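Local coordinates for uncharacterized protein (Parabacteroides merdae, PDB 4R7F) that is of unknown function but contains three immunoglobulin-like beta-sandwich domains and carries a region related to the first domain of type 9 secretion system plug proteins, at residues T51-N56 against S97-L102; I118-E123 against Q128-A133; N42-G47 against L338-S343; E37-N42 against A133-V138; V19-A22 against I26-P29. All coordinates share one frame; numbering follows the deposited sequence. Where two conformers were deposited one is given.

Interaction 1: T51-N56 against S97-L102; sequences TRYAYN and SNYRLL
Tyr-53 drives the edge of its ring against the face of Tyr-99, and this T-shaped pair is the tight end of the contact. The ring centroids are 5.0 Å apart with planes at 75°, and Tyr-53 CE2 stands 3.5 Å from Tyr-99 CZ, over the rim of that ring and not its middle. Tyr-53 places CG anti to its own carbonyl carbon (chi1 -58°), which presents the CD2-CE2 edge to the opposing strand.

A second close pair sets an aliphatic fork on an aromatic face. Leu-101 holds CD2 over the centre of the Tyr-55 ring, 3.9 Å from its centroid and 11° off the normal, a CH-pi contact; its other branch, CD1, lies 3.6 Å from Tyr-55 CE1. Leucine suits the place because its two methyls can serve the middle and the rim of one ring together. Phe-43 stacks on Tyr-99, adding to the buried aromatic cluster.

The looser side is at the phenol ends, next to the partly exposed Thr-51. A water is hydrogen-bonded to Tyr-99 OH at 2.9 Å and weakly to Tyr-53 OH at 3.3 Å, so both rings can be buried while their hydroxyls share a solvent molecule. Tyrosine thus fits a position that is apolar along its length and polar at its tip.

No hydrogen bond joins the strands, whose CA atoms at Tyr-53 and Tyr-99 are 9.4 Å apart. Strand 53-60 belongs to one sheet and strand 96-103 to another, and side chains meeting across such a gap form the core of an immunoglobulin-like beta-sandwich.

Interaction 2: I118-E123 against Q128-A133; sequences IQVYNE and QIIFTA
Ile-118 and Ala-133 form an antiparallel hydrogen-bonded pair in the beta hairpin of strands 114-122 and 129-138, whose short segments run at 162° to each other. Ile-118 N gives a hydrogen bond to Ala-133 O (2.8 Å), and Ala-133 N returns one to Ile-118 O. Nearer the turn the pairing is uneven: Val-120 N bonds to Phe-131 O, yet Val-120 O receives Ile-130 N at 2.9 Å. Two residues therefore face one, the pattern of a classic beta bulge. Past it, a water takes the N-H of Asn-122 and donates to Gln-128 O, filling in for a direct backbone bond.

On the inner face Val-120 and Phe-131 lie alongside each other. Val-120 CB sits over the ring, 3.8 Å from its centroid and 20° off the normal, while Val-120 CG2 presses to 3.3 Å from Phe-131 CZ. A branched valine makes a compact lid for this aromatic face, and Phe-43 meets the same phenylalanine edge-to-face.

The other face is more polar. Gln-119, bent at chi2, runs beside Thr-132 and donates from NE2 to Thr-132 OG1 at 3.0 Å, with the hydroxyl oxygen almost exactly in the amide plane.

Interaction 3: N42-G47 against L338-S343; sequences NFDGLG and LLKQGS
Asp-44 and Lys-340 form a salt bridge between two beta domains, joining strand 39-46 of the N-terminal sandwich to the end of strand 332-340, far along the chain. The contact is small and made by side chains alone. Lys-340 NZ donates to Asp-44 OD2 at 2.8 Å, on the syn lone pair of that oxygen, and lies 3.3 Å from Asp-44 OD1, so the ammonium leans toward one oxygen but remains near both. The two side chains meet at about a right angle. Lysine suits the span because its chain, with CG anti to the backbone N (chi1 -165°), is extended all the way to NZ and bridges backbones whose CA atoms at Asp-44 and Lys-340 are 9.6 Å apart.

Beside the charged pair, Leu-46 and Leu-338 reach toward each other tip to tip, with Leu-46 CD1 3.8 Å from Leu-338 CD2. This single methyl contact gives the interface a modest apolar patch.

Both charged groups have further partners. Asp-44 OD2 also bonds Tyr-290 OH, and Asp-44 OD1 takes Asn-98 ND2, while Lys-340 NZ donates to the carbonyl oxygen of Asp-285. With an alanine here in place of Asp-44 the carboxylate is gone, which would probably leave the ammonium of Lys-340 without its counter-charge and the Tyr-290 hydroxyl without this partner.

Because Tyr-290 and Asn-98 bind the same carboxylate, it is likely to stay ionised and fixed in rotation. The chemistry implies a domain contact whose specificity comes mainly from one charged, directed pair, with a single methyl contact beside it.

Interaction 4: E37-N42 against A133-V138; sequences EQIEIN and ACFSVV
Ile-39 lies over one face of the Phe-135 ring, set toward the CB end and not the centre. Its CG1 is 3.6 Å from Phe-135 CD2 while CG2 leans to the other side, 4.0 Å from Phe-135 CD1, so the two branches straddle the near half of the ring. The tip, CD1, folds down to 3.8 Å from Phe-135 CB. Phe-135 carries CG between its backbone N and carbonyl carbon (chi1 63°), which lays the ring beneath the isoleucine; Ile-118 flanks it too. A beta-branched residue fits here, since it spreads a methyl and a methylene over the CD1 and CD2 flanks of the same face. Cutting Ile-39 back to an alanine removes these branches and is likely to open a gap over the phenylalanine face.

Two residues along, the match is large on small. Ile-41 brings CG1 to 3.8 Å from Ala-133 CB, and its CD1 follows at 4.0 Å from the same Ala-133 CB; the strand backbones come closer here than at Ile-39.

Glu-40 and Asn-42 stand on the other face of strand 39-46, with Asn-42 ND2 donating to Glu-40 OE2 at 3.1 Å. Such a strand, apolar inward and polar on its far side, is typical of the facing sheets of an immunoglobulin-like sandwich.

Interaction 5: V19-A22 against I26-P29; sequences VKVA and ISEP
Ser-27 OG accepts the backbone N-H of Val-21 at 2.9 Å, and at 174° the hydrogen bond is nearly straight. It is the one direct hydrogen bond between the two segments. The hydroxyl oxygen also lies 3.4 Å from Lys-20 CB, tucked against the strand. Ser-27 puts OG between its own backbone N and carbonyl carbon (chi1 65°), and this brings the oxygen up to the amide.

Around that bond the contact is light. Val-21 CG2 packs against the carbonyl oxygen of Glu-28 at 3.4 Å, and Val-19 CG1 grazes Pro-29 CB at 4.3 Å. A water donates to Ser-27 O at 3.0 Å and, weakly, to Val-19 O, so it bridges strand and loop, more firmly on the loop side.

Farther out, strand 14-21 is fixed from its other edge: Lys-20 and Ala-22 make backbone bonds to Glu-40 and Gln-38 of the next chain segment in the sheet. The loop is held by Arg-273, whose NH2 bonds Ser-27 O, and by Asn-189, which bonds Glu-28 OE1. Lys-20 NZ turns back to the carbonyl oxygen of Glu-24, within the turn.

Val-21 N faces away from the sheet, at its edge, where a further strand would offer a carbonyl. A serine hydroxyl takes that role instead, being small enough to reach in; the chemistry implies a buried amide satisfied without another strand being added.

Overall arrangement
Interactions 1, 2 and 4 make up the buried part of the N-terminal sandwich: interaction 2 is largely backbone pairing within one sheet, whereas 1 and 4 are apolar and aromatic packing between its two sheets. Strand 129-138 serves both 2 and 4, which share Ala-133, and Phe-131 touches Phe-43 on the strand used by 3 and 4. Interaction 5, 7 Å from interaction 4 between centres, lies at edge strand 14-21 of the sheet that also holds strands 39-46 and 96-103. Interaction 3 lies at the domain boundary, partly buried. Packing between the sheets is apolar, whereas the sheet edge and the domain boundary use hydrogen bonds and charge.

Interaction 1: T51-N56 against S97-L102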
# COMPACT_ATOMS: atom_id res chain seq x y z
N THR A 51 10.35 -38.63 -2.58
CA THR A 51 11.76 -38.48 -2.84
C THR A 51 12.34 -37.76 -1.64
O THR A 51 11.67 -36.90 -1.06
CB THR A 51 11.94 -37.63 -4.11
OG1 THR A 51 11.34 -38.31 -5.22
CG2 THR A 51 13.40 -37.34 -4.41
N ARG A 52 13.56 -38.12 -1.26
CA ARG A 52 14.22 -37.48 -0.11
C ARG A 52 15.03 -36.29 -0.60
O ARG A 52 16.02 -36.48 -1.30
CB ARG A 52 15.16 -38.47 0.60
CG ARG A 52 14.47 -39.63 1.29
CD ARG A 52 13.89 -39.24 2.64
NE ARG A 52 14.87 -39.37 3.72
CZ ARG A 52 14.60 -39.27 5.02
NH1 ARG A 52 13.36 -39.04 5.44
NH2 ARG A 52 15.57 -39.40 5.91
N TYR A 53 14.60 -35.08 -0.26
CA TYR A 53 15.40 -33.90 -0.58
C TYR A 53 16.05 -33.34 0.68
O TYR A 53 15.43 -33.32 1.74
CB TYR A 53 14.57 -32.79 -1.21
CG TYR A 53 13.84 -33.15 -2.48
CD1 TYR A 53 14.52 -33.36 -3.67
CD2 TYR A 53 12.44 -33.21 -2.50
CE1 TYR A 53 13.83 -33.66 -4.85
CE2 TYR A 53 11.74 -33.50 -3.68
CZ TYR A 53 12.44 -33.74 -4.84
OH TYR A 53 11.73 -34.06 -5.97
N ALA A 54 17.28 -32.88 0.52
CA ALA A 54 18.03 -32.23 1.57
C ALA A 54 18.58 -30.86 1.09
O ALA A 54 18.71 -30.63 -0.11
CB ALA A 54 19.17 -33.14 2.01
N TYR A 55 18.95 -29.97 2.00
CA TYR A 55 19.45 -28.64 1.59
C TYR A 55 20.75 -28.21 2.28
O TYR A 55 21.06 -28.68 3.35
CB TYR A 55 18.38 -27.58 1.83
CG TYR A 55 18.01 -27.38 3.28
CD1 TYR A 55 17.09 -28.23 3.89
CD2 TYR A 55 18.55 -26.34 4.03
CE1 TYR A 55 16.73 -28.07 5.21
CE2 TYR A 55 18.18 -26.16 5.36
CZ TYR A 55 17.27 -27.04 5.95
OH TYR A 55 16.89 -26.92 7.26
N ASN A 56 21.48 -27.32 1.60
CA ASN A 56 22.60 -26.58 2.16
C ASN A 56 22.33 -25.08 2.22
O ASN A 56 21.71 -24.51 1.31
CB ASN A 56 23.87 -26.73 1.31
CG ASN A 56 24.26 -28.16 1.10
OD1 ASN A 56 24.15 -29.01 1.98
ND2 ASN A 56 24.74 -28.43 -0.08
N SER A 97 4.04 -34.21 -5.32
CA SER A 97 4.08 -33.97 -3.88
C SER A 97 4.47 -32.50 -3.67
O SER A 97 5.20 -31.93 -4.45
CB SER A 97 5.04 -34.94 -3.15
OG SER A 97 5.06 -36.25 -3.72
N ASN A 98 3.96 -31.89 -2.62
CA ASN A 98 4.20 -30.51 -2.28
C ASN A 98 5.02 -30.46 -1.00
O ASN A 98 4.67 -31.11 -0.02
CB ASN A 98 2.85 -29.83 -2.05
CG ASN A 98 2.99 -28.42 -1.55
OD1 ASN A 98 2.52 -28.09 -0.45
ND2 ASN A 98 3.63 -27.58 -2.37
N TYR A 99 6.07 -29.65 -1.03
CA TYR A 99 7.09 -29.59 0.01
C TYR A 99 7.18 -28.18 0.57
O TYR A 99 6.98 -27.19 -0.13
CB TYR A 99 8.45 -29.94 -0.57
CG TYR A 99 8.55 -31.37 -1.07
CD1 TYR A 99 8.04 -31.72 -2.31
CD2 TYR A 99 9.17 -32.37 -0.30
CE1 TYR A 99 8.12 -33.01 -2.78
CE2 TYR A 99 9.26 -33.69 -0.77
CZ TYR A 99 8.71 -34.00 -2.00
OH TYR A 99 8.79 -35.28 -2.50
N ARG A 100 7.53 -28.09 1.83
CA ARG A 100 7.56 -26.82 2.54
C ARG A 100 8.71 -26.89 3.52
O ARG A 100 8.82 -27.85 4.28
CB ARG A 100 6.26 -26.62 3.27
CG ARG A 100 6.13 -25.31 4.02
CD ARG A 100 4.65 -24.92 4.00
NE ARG A 100 4.22 -24.20 5.17
CZ ARG A 100 4.05 -24.76 6.36
NH1 ARG A 100 4.31 -26.06 6.54
NH2 ARG A 100 3.65 -24.02 7.38
N LEU A 101 9.56 -25.88 3.45
CA LEU A 101 10.69 -25.68 4.34
C LEU A 101 10.56 -24.27 4.87
O LEU A 101 10.50 -23.31 4.09
CB LEU A 101 11.99 -25.83 3.56
CG LEU A 101 13.29 -25.42 4.26
CD1 LEU A 101 13.59 -26.34 5.43
CD2 LEU A 101 14.42 -25.49 3.27
N LEU A 102 10.47 -24.15 6.19
CA LEU A 102 10.53 -22.86 6.85
C LEU A 102 11.93 -22.65 7.42
O LEU A 102 12.56 -23.57 7.96
CB LEU A 102 9.51 -22.80 7.96
CG LEU A 102 8.09 -23.10 7.54
CD1 LEU A 102 7.16 -22.98 8.73
CD2 LEU A 102 7.67 -22.16 6.43
O HOH W 1 8.92 -35.73 -5.38

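Interaction 2: I118-E123 against Q128-A133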
# COMPACT_ATOMS: atom_id res chain seq x y z
N ILE A 118 19.70 -21.12 -0.47
CA ILE A 118 19.36 -22.47 -0.06
C ILE A 118 19.42 -23.37 -1.27
O ILE A 118 18.61 -23.22 -2.18
CB ILE A 118 17.93 -22.54 0.54
CG1 ILE A 118 17.83 -21.65 1.77
CG2 ILE A 118 17.58 -23.95 0.91
CD1 ILE A 118 18.97 -21.79 2.75
N GLN A 119 20.38 -24.30 -1.31
CA GLN A 119 20.50 -25.18 -2.47
C GLN A 119 19.93 -26.51 -2.07
O GLN A 119 20.29 -27.03 -1.03
CB GLN A 119 21.94 -25.34 -2.88
CG GLN A 119 22.62 -24.02 -2.99
CD GLN A 119 23.64 -24.01 -4.07
OE1 GLN A 119 24.80 -24.37 -3.86
NE2 GLN A 119 23.22 -23.59 -5.25
N VAL A 120 19.00 -27.02 -2.87
CA VAL A 120 18.32 -28.27 -2.56
C VAL A 120 18.76 -29.34 -3.55
O VAL A 120 19.13 -29.05 -4.69
CB VAL A 120 16.80 -28.10 -2.53
CG1 VAL A 120 16.10 -29.43 -2.27
CG2 VAL A 120 16.42 -27.05 -1.47
N TYR A 121 18.78 -30.57 -3.08
CA TYR A 121 19.21 -31.71 -3.90
C TYR A 121 18.51 -32.95 -3.41
O TYR A 121 17.99 -32.98 -2.27
CB TYR A 121 20.76 -31.89 -3.82
CG TYR A 121 21.31 -32.03 -2.41
CD1 TYR A 121 21.42 -33.28 -1.80
CD2 TYR A 121 21.70 -30.90 -1.67
CE1 TYR A 121 21.91 -33.41 -0.50
CE2 TYR A 121 22.18 -31.03 -0.36
CZ TYR A 121 22.29 -32.28 0.21
OH TYR A 121 22.77 -32.42 1.48
N ASN A 122 18.49 -33.96 -4.28
CA ASN A 122 18.07 -35.30 -3.92
C ASN A 122 19.16 -35.93 -3.06
O ASN A 122 20.32 -35.91 -3.48
CB ASN A 122 17.91 -36.11 -5.19
CG ASN A 122 17.18 -37.41 -4.97
OD1 ASN A 122 17.35 -38.10 -3.94
ND2 ASN A 122 16.34 -37.74 -5.92
N GLU A 123 18.82 -36.48 -1.88
CA GLU A 123 19.82 -37.07 -0.97
C GLU A 123 20.76 -38.06 -1.66
O GLU A 123 21.94 -38.09 -1.35
CB GLU A 123 19.18 -37.76 0.23
CG GLU A 123 18.72 -36.82 1.32
CD GLU A 123 18.40 -37.52 2.64
OE1 GLU A 123 17.88 -38.66 2.63
OE2 GLU A 123 18.68 -36.91 3.69
N GLN A 128 24.32 -32.83 -7.59
CA GLN A 128 23.40 -32.17 -8.54
C GLN A 128 22.34 -31.33 -7.79
O GLN A 128 21.36 -31.83 -7.21
CB GLN A 128 22.79 -33.14 -9.55
CG GLN A 128 21.98 -32.48 -10.68
CD GLN A 128 22.77 -31.54 -11.61
OE1 GLN A 128 24.00 -31.47 -11.59
NE2 GLN A 128 22.03 -30.81 -12.43
N ILE A 129 22.56 -30.02 -7.81
CA ILE A 129 21.63 -29.08 -7.20
C ILE A 129 20.41 -28.97 -8.11
O ILE A 129 20.56 -28.65 -9.30
CB ILE A 129 22.23 -27.66 -7.04
CG1 ILE A 129 23.48 -27.68 -6.14
CG2 ILE A 129 21.19 -26.71 -6.46
CD1 ILE A 129 23.32 -28.46 -4.86
N ILE A 130 19.22 -29.24 -7.55
CA ILE A 130 17.99 -29.15 -8.31
C ILE A 130 17.30 -27.79 -8.32
O ILE A 130 16.54 -27.49 -9.25
CB ILE A 130 16.95 -30.23 -7.91
CG1 ILE A 130 16.49 -30.06 -6.47
CG2 ILE A 130 17.52 -31.62 -8.15
CD1 ILE A 130 15.40 -31.04 -6.12
N PHE A 131 17.48 -27.00 -7.26
CA PHE A 131 17.11 -25.59 -7.27
C PHE A 131 17.84 -24.84 -6.17
O PHE A 131 18.34 -25.43 -5.24
CB PHE A 131 15.60 -25.41 -7.15
CG PHE A 131 15.03 -25.64 -5.77
CD1 PHE A 131 15.11 -24.65 -4.80
CD2 PHE A 131 14.33 -26.80 -5.48
CE1 PHE A 131 14.55 -24.83 -3.55
CE2 PHE A 131 13.76 -26.99 -4.23
CZ PHE A 131 13.87 -26.01 -3.27
N THR A 132 17.91 -23.54 -6.35
CA THR A 132 18.39 -22.59 -5.36
C THR A 132 17.24 -21.64 -5.01
O THR A 132 16.54 -21.16 -5.88
CB THR A 132 19.56 -21.83 -5.98
OG1 THR A 132 20.54 -22.79 -6.36
CG2 THR A 132 20.18 -20.87 -5.02
N ALA A 133 17.00 -21.43 -3.72
CA ALA A 133 16.05 -20.42 -3.25
C ALA A 133 16.78 -19.38 -2.42
O ALA A 133 17.53 -19.72 -1.52
CB ALA A 133 14.96 -21.04 -2.45
O HOH W 2 19.83 -34.00 -6.73

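Interaction 3: N42-G47 against L338-S343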
# COMPACT_ATOMS: atom_id res chain seq x y z
N ASN A 42 8.60 -23.14 -0.73
CA ASN A 42 7.56 -24.06 -1.13
C ASN A 42 7.73 -24.49 -2.61
O ASN A 42 8.01 -23.68 -3.51
CB ASN A 42 6.23 -23.35 -0.93
CG ASN A 42 5.07 -24.30 -0.88
OD1 ASN A 42 4.74 -24.96 -1.87
ND2 ASN A 42 4.46 -24.40 0.27
N PHE A 43 7.56 -25.77 -2.88
CA PHE A 43 7.76 -26.28 -4.21
C PHE A 43 7.11 -27.62 -4.36
O PHE A 43 6.84 -28.27 -3.36
CB PHE A 43 9.27 -26.39 -4.50
CG PHE A 43 9.99 -27.43 -3.71
CD1 PHE A 43 10.53 -27.11 -2.48
CD2 PHE A 43 10.17 -28.71 -4.20
CE1 PHE A 43 11.23 -28.07 -1.74
CE2 PHE A 43 10.86 -29.68 -3.47
CZ PHE A 43 11.40 -29.35 -2.24
N ASP A 44 6.87 -28.03 -5.60
CA ASP A 44 6.35 -29.35 -5.89
C ASP A 44 7.42 -30.20 -6.55
O ASP A 44 8.19 -29.72 -7.34
CB ASP A 44 5.15 -29.27 -6.82
CG ASP A 44 3.95 -28.64 -6.18
OD1 ASP A 44 3.81 -28.66 -4.94
OD2 ASP A 44 3.12 -28.12 -6.96
N GLY A 45 7.44 -31.49 -6.23
CA GLY A 45 8.12 -32.49 -7.06
C GLY A 45 7.11 -33.32 -7.85
O GLY A 45 6.19 -33.92 -7.28
N LEU A 46 7.26 -33.37 -9.17
CA LEU A 46 6.29 -34.11 -10.01
C LEU A 46 6.64 -35.61 -10.07
O LEU A 46 7.80 -36.00 -9.92
CB LEU A 46 6.26 -33.54 -11.43
CG LEU A 46 5.89 -32.06 -11.63
CD1 LEU A 46 5.22 -31.89 -12.97
CD2 LEU A 46 4.97 -31.49 -10.57
N GLY A 47 5.61 -36.44 -10.34
CA GLY A 47 5.69 -37.90 -10.17
C GLY A 47 4.91 -38.35 -8.94
O GLY A 47 4.42 -37.51 -8.18
N LEU A 338 3.85 -25.63 -18.43
CA LEU A 338 3.09 -26.37 -17.44
C LEU A 338 3.10 -25.59 -16.12
O LEU A 338 4.13 -25.40 -15.49
CB LEU A 338 3.69 -27.75 -17.25
CG LEU A 338 2.89 -28.74 -16.39
CD1 LEU A 338 1.73 -29.32 -17.18
CD2 LEU A 338 3.77 -29.87 -15.88
N LEU A 339 1.90 -25.21 -15.71
CA LEU A 339 1.63 -24.34 -14.58
C LEU A 339 0.52 -24.94 -13.70
O LEU A 339 -0.47 -25.54 -14.18
CB LEU A 339 1.17 -22.96 -15.08
CG LEU A 339 2.25 -22.12 -15.79
CD1 LEU A 339 1.68 -20.85 -16.38
CD2 LEU A 339 3.38 -21.79 -14.84
N LYS A 340 0.72 -24.75 -12.40
CA LYS A 340 -0.28 -25.07 -11.38
C LYS A 340 -1.37 -24.02 -11.38
O LYS A 340 -1.11 -22.82 -11.48
CB LYS A 340 0.40 -25.13 -10.02
CG LYS A 340 -0.39 -25.79 -8.91
CD LYS A 340 0.42 -25.76 -7.61
CE LYS A 340 -0.12 -26.74 -6.58
NZ LYS A 340 0.92 -27.16 -5.61
N GLN A 341 -2.59 -24.49 -11.26
CA GLN A 341 -3.76 -23.63 -11.27
C GLN A 341 -3.69 -22.48 -10.27
O GLN A 341 -3.25 -22.67 -9.13
CB GLN A 341 -5.00 -24.45 -10.92
CG GLN A 341 -5.41 -25.46 -11.94
CD GLN A 341 -6.61 -26.22 -11.44
OE1 GLN A 341 -6.48 -27.12 -10.60
NE2 GLN A 341 -7.79 -25.84 -11.91
N GLY A 342 -4.19 -21.32 -10.70
CA GLY A 342 -4.20 -20.12 -9.86
C GLY A 342 -4.36 -18.83 -10.67
O GLY A 342 -4.77 -18.86 -11.84
N SER A 343 -4.03 -17.70 -10.03
CA SER A 343 -4.00 -16.37 -10.66
C SER A 343 -2.57 -16.00 -10.91
O SER A 343 -1.76 -16.01 -9.97
CB SER A 343 -4.62 -15.29 -9.75
OG SER A 343 -5.90 -15.68 -9.30

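Interaction 4: E37-N42 against A133-V138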
# COMPACT_ATOMS: atom_id res chain seq x y z
N GLU A 37 9.47 -13.90 12.42
CA GLU A 37 9.05 -14.33 11.09
C GLU A 37 9.97 -15.38 10.48
O GLU A 37 11.15 -15.48 10.81
CB GLU A 37 8.93 -13.13 10.16
CG GLU A 37 7.82 -12.18 10.60
CD GLU A 37 7.41 -11.18 9.52
OE1 GLU A 37 8.29 -10.62 8.81
OE2 GLU A 37 6.18 -10.96 9.39
N GLN A 38 9.41 -16.20 9.61
CA GLN A 38 10.22 -17.16 8.87
C GLN A 38 10.05 -17.04 7.38
O GLN A 38 8.97 -16.70 6.87
CB GLN A 38 9.82 -18.57 9.25
CG GLN A 38 9.99 -18.90 10.73
CD GLN A 38 9.24 -20.17 11.10
OE1 GLN A 38 8.01 -20.19 11.11
NE2 GLN A 38 9.98 -21.25 11.36
N ILE A 39 11.11 -17.39 6.65
CA ILE A 39 10.99 -17.60 5.22
C ILE A 39 10.42 -18.98 4.93
O ILE A 39 10.83 -19.96 5.56
CB ILE A 39 12.34 -17.49 4.51
CG1 ILE A 39 12.78 -16.03 4.49
CG2 ILE A 39 12.23 -17.97 3.07
CD1 ILE A 39 12.02 -15.16 3.49
N GLU A 40 9.49 -19.03 3.98
CA GLU A 40 8.92 -20.26 3.52
C GLU A 40 9.41 -20.53 2.10
O GLU A 40 9.21 -19.71 1.20
CB GLU A 40 7.41 -20.19 3.52
CG GLU A 40 6.71 -21.43 2.95
CD GLU A 40 5.19 -21.36 3.02
OE1 GLU A 40 4.67 -20.35 3.53
OE2 GLU A 40 4.48 -22.29 2.58
N ILE A 41 10.02 -21.70 1.91
CA ILE A 41 10.35 -22.22 0.62
C ILE A 41 9.37 -23.33 0.32
O ILE A 41 9.31 -24.32 1.00
CB ILE A 41 11.78 -22.75 0.58
CG1 ILE A 41 12.76 -21.58 0.62
CG2 ILE A 41 11.99 -23.57 -0.68
CD1 ILE A 41 14.05 -21.88 1.32
N ASN A 42 8.60 -23.14 -0.73
CA ASN A 42 7.56 -24.06 -1.13
C ASN A 42 7.73 -24.49 -2.61
O ASN A 42 8.01 -23.68 -3.51
CB ASN A 42 6.23 -23.35 -0.93
CG ASN A 42 5.07 -24.30 -0.88
OD1 ASN A 42 4.74 -24.96 -1.87
ND2 ASN A 42 4.46 -24.40 0.27
N ALA A 133 17.00 -21.43 -3.72
CA ALA A 133 16.05 -20.42 -3.25
C ALA A 133 16.78 -19.38 -2.42
O ALA A 133 17.53 -19.72 -1.52
CB ALA A 133 14.96 -21.04 -2.45
N CYS A 134 16.57 -18.11 -2.75
CA CYS A 134 17.36 -17.02 -2.20
C CYS A 134 16.48 -16.04 -1.41
O CYS A 134 15.39 -15.68 -1.87
CB CYS A 134 18.03 -16.24 -3.34
SG CYS A 134 19.45 -17.03 -4.09
N PHE A 135 16.97 -15.62 -0.24
CA PHE A 135 16.29 -14.66 0.62
C PHE A 135 17.34 -13.93 1.44
O PHE A 135 18.52 -14.33 1.48
CB PHE A 135 15.27 -15.35 1.55
CG PHE A 135 15.89 -16.31 2.53
CD1 PHE A 135 16.07 -17.64 2.19
CD2 PHE A 135 16.32 -15.88 3.78
CE1 PHE A 135 16.67 -18.52 3.08
CE2 PHE A 135 16.93 -16.75 4.68
CZ PHE A 135 17.10 -18.07 4.32
N SER A 136 16.93 -12.85 2.07
CA SER A 136 17.87 -12.08 2.85
C SER A 136 17.41 -11.96 4.31
O SER A 136 16.21 -12.00 4.61
CB SER A 136 18.03 -10.69 2.25
OG SER A 136 18.58 -10.73 0.94
N VAL A 137 18.39 -11.77 5.17
CA VAL A 137 18.16 -11.61 6.59
C VAL A 137 18.73 -10.29 7.02
O VAL A 137 19.95 -10.05 6.87
CB VAL A 137 18.86 -12.73 7.35
CG1 VAL A 137 18.80 -12.46 8.84
CG2 VAL A 137 18.23 -14.07 6.99
N VAL A 138 17.85 -9.41 7.53
CA VAL A 138 18.23 -8.03 7.91
C VAL A 138 18.36 -7.86 9.44
O VAL A 138 17.60 -8.45 10.20
CB VAL A 138 17.27 -6.98 7.27
CG1 VAL A 138 15.80 -7.19 7.62
CG2 VAL A 138 17.69 -5.57 7.64

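Interaction 5: V19-A22 against I26-P29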
# COMPACT_ATOMS: atom_id res chain seq x y z
N VAL A 19 9.30 -18.50 -2.78
CA VAL A 19 10.01 -17.95 -1.64
C VAL A 19 9.25 -16.71 -1.13
O VAL A 19 9.14 -15.70 -1.82
CB VAL A 19 11.43 -17.57 -2.06
CG1 VAL A 19 12.21 -17.03 -0.86
CG2 VAL A 19 12.11 -18.78 -2.69
N LYS A 20 8.72 -16.82 0.08
CA LYS A 20 7.86 -15.80 0.65
C LYS A 20 7.98 -15.84 2.16
O LYS A 20 8.64 -16.72 2.71
CB LYS A 20 6.42 -16.00 0.19
CG LYS A 20 5.91 -17.42 0.34
CD LYS A 20 4.95 -17.57 1.51
CE LYS A 20 3.50 -17.36 1.10
NZ LYS A 20 2.63 -17.47 2.29
N VAL A 21 7.40 -14.86 2.84
CA VAL A 21 7.41 -14.88 4.28
C VAL A 21 6.27 -15.78 4.72
O VAL A 21 5.14 -15.59 4.29
CB VAL A 21 7.27 -13.49 4.89
CG1 VAL A 21 7.09 -13.59 6.39
CG2 VAL A 21 8.49 -12.66 4.57
N ALA A 22 6.59 -16.79 5.54
CA ALA A 22 5.61 -17.77 6.00
C ALA A 22 4.42 -17.02 6.60
O ALA A 22 4.58 -16.06 7.37
CB ALA A 22 6.23 -18.69 7.04
N ILE A 26 1.18 -11.49 0.40
CA ILE A 26 2.06 -10.68 -0.45
C ILE A 26 3.29 -10.42 0.39
O ILE A 26 3.17 -9.95 1.51
CB ILE A 26 1.42 -9.30 -0.74
CG1 ILE A 26 0.08 -9.44 -1.47
CG2 ILE A 26 2.38 -8.39 -1.49
CD1 ILE A 26 0.15 -10.18 -2.78
N SER A 27 4.48 -10.73 -0.11
CA SER A 27 5.63 -10.44 0.71
C SER A 27 6.87 -10.18 -0.06
O SER A 27 6.87 -10.18 -1.28
CB SER A 27 5.83 -11.50 1.81
OG SER A 27 6.13 -12.74 1.24
N GLU A 28 7.92 -9.85 0.69
CA GLU A 28 9.24 -9.73 0.15
C GLU A 28 10.11 -10.82 0.72
O GLU A 28 9.89 -11.28 1.84
CB GLU A 28 9.80 -8.36 0.48
CG GLU A 28 8.90 -7.21 0.07
CD GLU A 28 8.74 -7.04 -1.43
OE1 GLU A 28 9.65 -7.42 -2.20
OE2 GLU A 28 7.70 -6.49 -1.82
N PRO A 29 11.13 -11.23 -0.04
CA PRO A 29 12.00 -12.31 0.40
C PRO A 29 13.07 -11.85 1.39
O PRO A 29 14.25 -11.96 1.12
CB PRO A 29 12.63 -12.77 -0.92
CG PRO A 29 12.74 -11.50 -1.72
CD PRO A 29 11.56 -10.66 -1.34
O HOH W 3 7.99 -12.66 -2.64